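Side-chain contacts in protein-glutaminase (Chryseobacterium proteolyticum, PDB 2ZK9), which hydrolyses the side-chain amide of glutamine residues within proteins, probably by a cysteine-protease-like mechanism, leaving glutamate and ammonia: residues M49-I52 with L53-G57; L156-T159 with N160-T164. All coordinates share one frame; numbering follows the deposited sequence. Where two conformers were deposited one is given.

Contact 1: M49-I52 with L53-G57; sequences MRQI and LMNNG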
loop_
_atom_site.group_PDB
_atom_site.type_symbol
_atom_site.label_atom_id
_atom_site.label_comp_id
_atom_site.label_asym_id
_atom_site.label_seq_id
_atom_site.Cartn_x
_atom_site.Cartn_y
_atom_site.Cartn_z
ATOM N N MET A 49 5.307 0.636 -4.292
ATOM C CA MET A 49 5.617 1.899 -3.613
ATOM C C MET A 49 6.988 1.864 -2.982
ATOM O O MET A 49 7.742 2.830 -3.043
ATOM C CB MET A 49 4.567 2.211 -2.541
ATOM C CG MET A 49 3.197 2.543 -3.124
ATOM S SD MET A 49 2.072 3.269 -1.891
ATOM C CE MET A 49 1.554 1.830 -0.967
ATOM N N ARG A 50 7.331 0.742 -2.359
ATOM C CA ARG A 50 8.660 0.569 -1.760
ATOM C C ARG A 50 9.744 0.655 -2.818
ATOM O O ARG A 50 10.772 1.265 -2.567
ATOM C CB ARG A 50 8.736 -0.731 -0.996
ATOM C CG ARG A 50 10.153 -1.023 -0.508
ATOM C CD ARG A 50 10.143 -2.241 0.366
ATOM N NE ARG A 50 11.521 -2.577 0.837
ATOM C CZ ARG A 50 12.297 -3.458 0.286
ATOM N NH1 ARG A 50 11.923 -4.230 -0.757
ATOM N NH2 ARG A 50 13.520 -3.653 0.824
ATOM N N GLN A 51 9.522 0.110 -4.023
ATOM C CA GLN A 51 10.503 0.205 -5.084
ATOM C C GLN A 51 10.760 1.680 -5.415
ATOM O O GLN A 51 11.910 2.065 -5.694
ATOM C CB GLN A 51 10.074 -0.582 -6.315
ATOM C CG GLN A 51 11.055 -0.531 -7.470
ATOM C CD GLN A 51 10.536 -1.156 -8.748
ATOM O OE1 GLN A 51 9.478 -0.781 -9.209
ATOM N NE2 GLN A 51 11.288 -2.166 -9.247
ATOM N N ILE A 52 9.732 2.510 -5.445
ATOM C CA ILE A 52 9.917 3.927 -5.716
ATOM C C ILE A 52 10.775 4.578 -4.611
ATOM O O ILE A 52 11.695 5.336 -4.893
ATOM C CB ILE A 52 8.576 4.644 -5.904
ATOM C CG1 ILE A 52 7.897 4.084 -7.171
ATOM C CG2 ILE A 52 8.767 6.135 -5.928
ATOM C CD1 ILE A 52 6.470 4.461 -7.344
ATOM N N LEU A 53 10.507 4.251 -3.359
ATOM C CA LEU A 53 11.368 4.765 -2.291
ATOM C C LEU A 53 12.818 4.291 -2.493
ATOM O O LEU A 53 13.747 5.098 -2.373
ATOM C CB LEU A 53 10.893 4.335 -0.884
ATOM C CG LEU A 53 10.044 5.434 -0.149
ATOM C CD1 LEU A 53 8.773 5.732 -0.890
ATOM C CD2 LEU A 53 9.753 4.974 1.256
ATOM N N MET A 54 13.026 3.025 -2.831
ATOM C CA MET A 54 14.350 2.522 -3.007
ATOM C C MET A 54 15.060 3.166 -4.192
ATOM O O MET A 54 16.262 3.403 -4.128
ATOM C CB MET A 54 14.346 0.985 -3.094
ATOM C CG MET A 54 13.982 0.307 -1.807
ATOM S SD MET A 54 13.992 -1.467 -1.840
ATOM C CE MET A 54 15.699 -1.862 -2.122
ATOM N N ASN A 55 14.343 3.458 -5.247
ATOM C CA ASN A 55 14.924 4.174 -6.377
ATOM C C ASN A 55 15.562 5.460 -5.887
ATOM O O ASN A 55 16.557 5.885 -6.447
ATOM C CB ASN A 55 13.852 4.381 -7.431
ATOM C CG ASN A 55 13.460 3.131 -8.263
ATOM O OD1 ASN A 55 14.224 2.136 -8.334
ATOM N ND2 ASN A 55 12.304 3.275 -8.874
ATOM N N ASN A 56 14.972 6.068 -4.883
ATOM C CA ASN A 56 15.383 7.317 -4.272
ATOM C C ASN A 56 16.400 7.155 -3.154
ATOM O O ASN A 56 16.797 8.146 -2.555
ATOM C CB ASN A 56 14.174 8.073 -3.676
ATOM C CG ASN A 56 13.353 8.841 -4.667
ATOM O OD1 ASN A 56 13.510 10.034 -4.982
ATOM N ND2 ASN A 56 12.424 8.173 -5.335
ATOM N N GLY A 57 16.816 5.942 -2.842
ATOM C CA GLY A 57 17.779 5.666 -1.775
ATOM C C GLY A 57 17.145 5.480 -0.404
ATOM O O GLY A 57 17.893 5.605 0.575
HETATM O O HOH W 1 9.669 1.883 -9.894
#
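Met49, Arg50 and Gln51 each accept the amide N-H of the residue four positions on, Leu53, Met54 and Asn55, in ordinary alpha-helical bonds; the shortest runs from Asn55 N to Gln51 O at 2.8 Å. On the outer face Arg50 and Met54 meet one turn apart. The arginine is extended from CG to NE, its CG anti to the backbone N (chi1 173°), and its last torsion turns the guanidinium flat against the thioether: Met54 SD sits over the centre of one face, 3.4 Å from Arg50 CZ. Met54 CG beside the backbone N (chi1 -68°) and an extended second torsion bring SD there; the third only swings CE, which ends near Arg50 NH2. Arg50 NE is turned to a salt bridge with Asp59. Replacing Arg50 by an alanine removes the guanidinium, which would probably leave Asp59 without its charged mate and Met54 SD without the flat group it lies on. Elsewhere on the helix surface, a water donates to Gln51 OE1 at 2.8 Å and accepts a weak bond from Asn55 ND2, and Lys48 also reaches the glutamine oxygen. Asn56 folds its amide back to the last turn, where ND2 gives Ile52 O a nearly straight bond of 3.0 Å (172°). That oxygen lies in the amide plane, although the nitrogen stands above the carbonyl plane rather than on a lone pair. The same ND2 also bonds Gln17 of helix 8-19. On the inner side Ile52 and Leu53 pack on Ile18. Gly57, with positive phi, closes helix 42-55 in a Schellman motif.

Contact 2: L156-T159 with N160-T164; sequences LINT and NCVLT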
loop_
_atom_site.group_PDB
_atom_site.type_symbol
_atom_site.label_atom_id
_atom_site.label_comp_id
_atom_site.label_asym_id
_atom_site.label_seq_id
_atom_site.Cartn_x
_atom_site.Cartn_y
_atom_site.Cartn_z
ATOM N N LEU A 156 10.658 -8.245 -7.486
ATOM C CA LEU A 156 9.392 -7.649 -7.878
ATOM C C LEU A 156 8.751 -8.360 -9.045
ATOM O O LEU A 156 7.852 -7.817 -9.713
ATOM C CB LEU A 156 9.391 -6.117 -8.178
ATOM C CG LEU A 156 9.120 -5.244 -6.926
ATOM C CD1 LEU A 156 10.327 -5.299 -6.013
ATOM C CD2 LEU A 156 8.698 -3.840 -7.323
ATOM N N ILE A 157 9.109 -9.631 -9.260
ATOM C CA ILE A 157 8.447 -10.373 -10.341
ATOM C C ILE A 157 6.981 -10.551 -10.026
ATOM O O ILE A 157 6.139 -10.395 -10.916
ATOM C CB ILE A 157 9.182 -11.700 -10.564
ATOM C CG1 ILE A 157 10.603 -11.422 -11.158
ATOM C CG2 ILE A 157 8.399 -12.643 -11.449
ATOM C CD1 ILE A 157 11.468 -12.645 -11.235
ATOM N N ASN A 158 6.636 -10.931 -8.808
ATOM C CA ASN A 158 5.216 -11.114 -8.515
ATOM C C ASN A 158 4.474 -9.770 -8.592
ATOM O O ASN A 158 3.404 -9.673 -9.162
ATOM C CB ASN A 158 5.020 -11.779 -7.155
ATOM C CG ASN A 158 3.636 -12.319 -7.038
ATOM O OD1 ASN A 158 2.775 -11.735 -6.333
ATOM N ND2 ASN A 158 3.353 -13.438 -7.660
ATOM N N THR A 159 5.096 -8.767 -7.986
ATOM C CA THR A 159 4.509 -7.427 -7.923
ATOM C C THR A 159 4.129 -6.943 -9.287
ATOM O O THR A 159 3.009 -6.503 -9.537
ATOM C CB THR A 159 5.498 -6.461 -7.257
ATOM O OG1 THR A 159 5.656 -6.742 -5.875
ATOM C CG2 THR A 159 5.045 -5.017 -7.386
ATOM N N ASN A 160 5.101 -6.959 -10.211
ATOM C CA ASN A 160 4.856 -6.382 -11.538
ATOM C C ASN A 160 3.837 -7.210 -12.294
ATOM O O ASN A 160 3.035 -6.664 -13.049
ATOM C CB ASN A 160 6.175 -6.223 -12.289
ATOM C CG ASN A 160 7.012 -5.122 -11.740
ATOM O OD1 ASN A 160 6.504 -4.001 -11.507
ATOM N ND2 ASN A 160 8.310 -5.341 -11.621
ATOM N N CYS A 161 3.864 -8.534 -12.119
ATOM C CA CYS A 161 2.906 -9.412 -12.801
ATOM C C CYS A 161 1.498 -9.145 -12.335
ATOM O O CYS A 161 0.548 -9.039 -13.147
ATOM C CB CYS A 161 3.258 -10.888 -12.518
ATOM S SG CYS A 161 2.481 -12.060 -13.657
ATOM N N VAL A 162 1.308 -8.990 -11.011
ATOM C CA VAL A 162 -0.029 -8.745 -10.453
ATOM C C VAL A 162 -0.512 -7.375 -10.896
ATOM O O VAL A 162 -1.667 -7.226 -11.303
ATOM C CB VAL A 162 -0.003 -8.923 -8.940
ATOM C CG1 VAL A 162 -1.267 -8.390 -8.309
ATOM C CG2 VAL A 162 0.243 -10.378 -8.588
ATOM N N LEU A 163 0.332 -6.359 -10.788
ATOM C CA LEU A 163 -0.089 -5.029 -11.238
ATOM C C LEU A 163 -0.524 -5.051 -12.707
ATOM O O LEU A 163 -1.530 -4.432 -13.063
ATOM C CB LEU A 163 0.998 -3.997 -11.022
ATOM C CG LEU A 163 1.364 -3.688 -9.557
ATOM C CD1 LEU A 163 2.545 -2.740 -9.533
ATOM C CD2 LEU A 163 0.168 -3.133 -8.807
ATOM N N THR A 164 0.202 -5.757 -13.564
ATOM C CA THR A 164 -0.178 -5.841 -14.950
ATOM C C THR A 164 -1.514 -6.537 -15.113
ATOM O O THR A 164 -2.381 -6.067 -15.875
ATOM C CB THR A 164 0.929 -6.510 -15.769
ATOM O OG1 THR A 164 2.071 -5.651 -15.723
ATOM C CG2 THR A 164 0.526 -6.701 -17.199
#
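Thr159 and Leu163 lie side by side and point the same way, Thr159 CG2 resting 4.0 Å from Leu163 CD1. With the threonine methyl placed anti to its own backbone N, OG1 falls on the other branch, where it bonds Asp153. Asn158 and Val162, also one turn apart, are set at a slant instead. Here the amide oxygen OD1 comes within 3.7 Å of the Val162 methyl CG2, a van der Waals approach. Tyr142 bonds OD1 and Gly184 O takes ND2, and these two outside partners fix how the buried amide is turned. Asn160 lays its amide back over the start of the helix: ND2 lies 3.7 Å from Leu156 CB, while OD1 takes a hydrogen bond from Lys48. Cys161 directs its sulfur off the helix into a disulfide with Cys183, joining the helix to the C-terminal tail. Beneath run regular i to i+4 bonds, beginning with Asn160 N to Leu156 O at 2.9 Å. Leu156 occupies the N-cap position, yet the first turn of the helix is met by the side chain of Asp153, whose OD1 accepts Asn158 N. These are the first turns of an alpha-helix, 157-165, tied by a disulfide to the chain end.

After the short strand 4-5 the chain forms helix 8-19 and then helix 42-55, whose last turns make contact 1; most strands of the mixed sheet follow, and contact 2 opens helix 157-165 near the C terminus. The two are therefore in series, neither nested nor crossed, and each is local, closing helical turns rather than a long loop. They nevertheless meet in space: Gln51 CD of contact 1 packs 3.6 Å from Leu156 CD2 of contact 2, with centres about 16 Å apart. Lys48 joins them further, bonding both Gln51 and Asn160. Contact 1 thus seats its helix on helix 8-19 and strand 82-91, while contact 2 brings the C-terminal helix against helix 42-55.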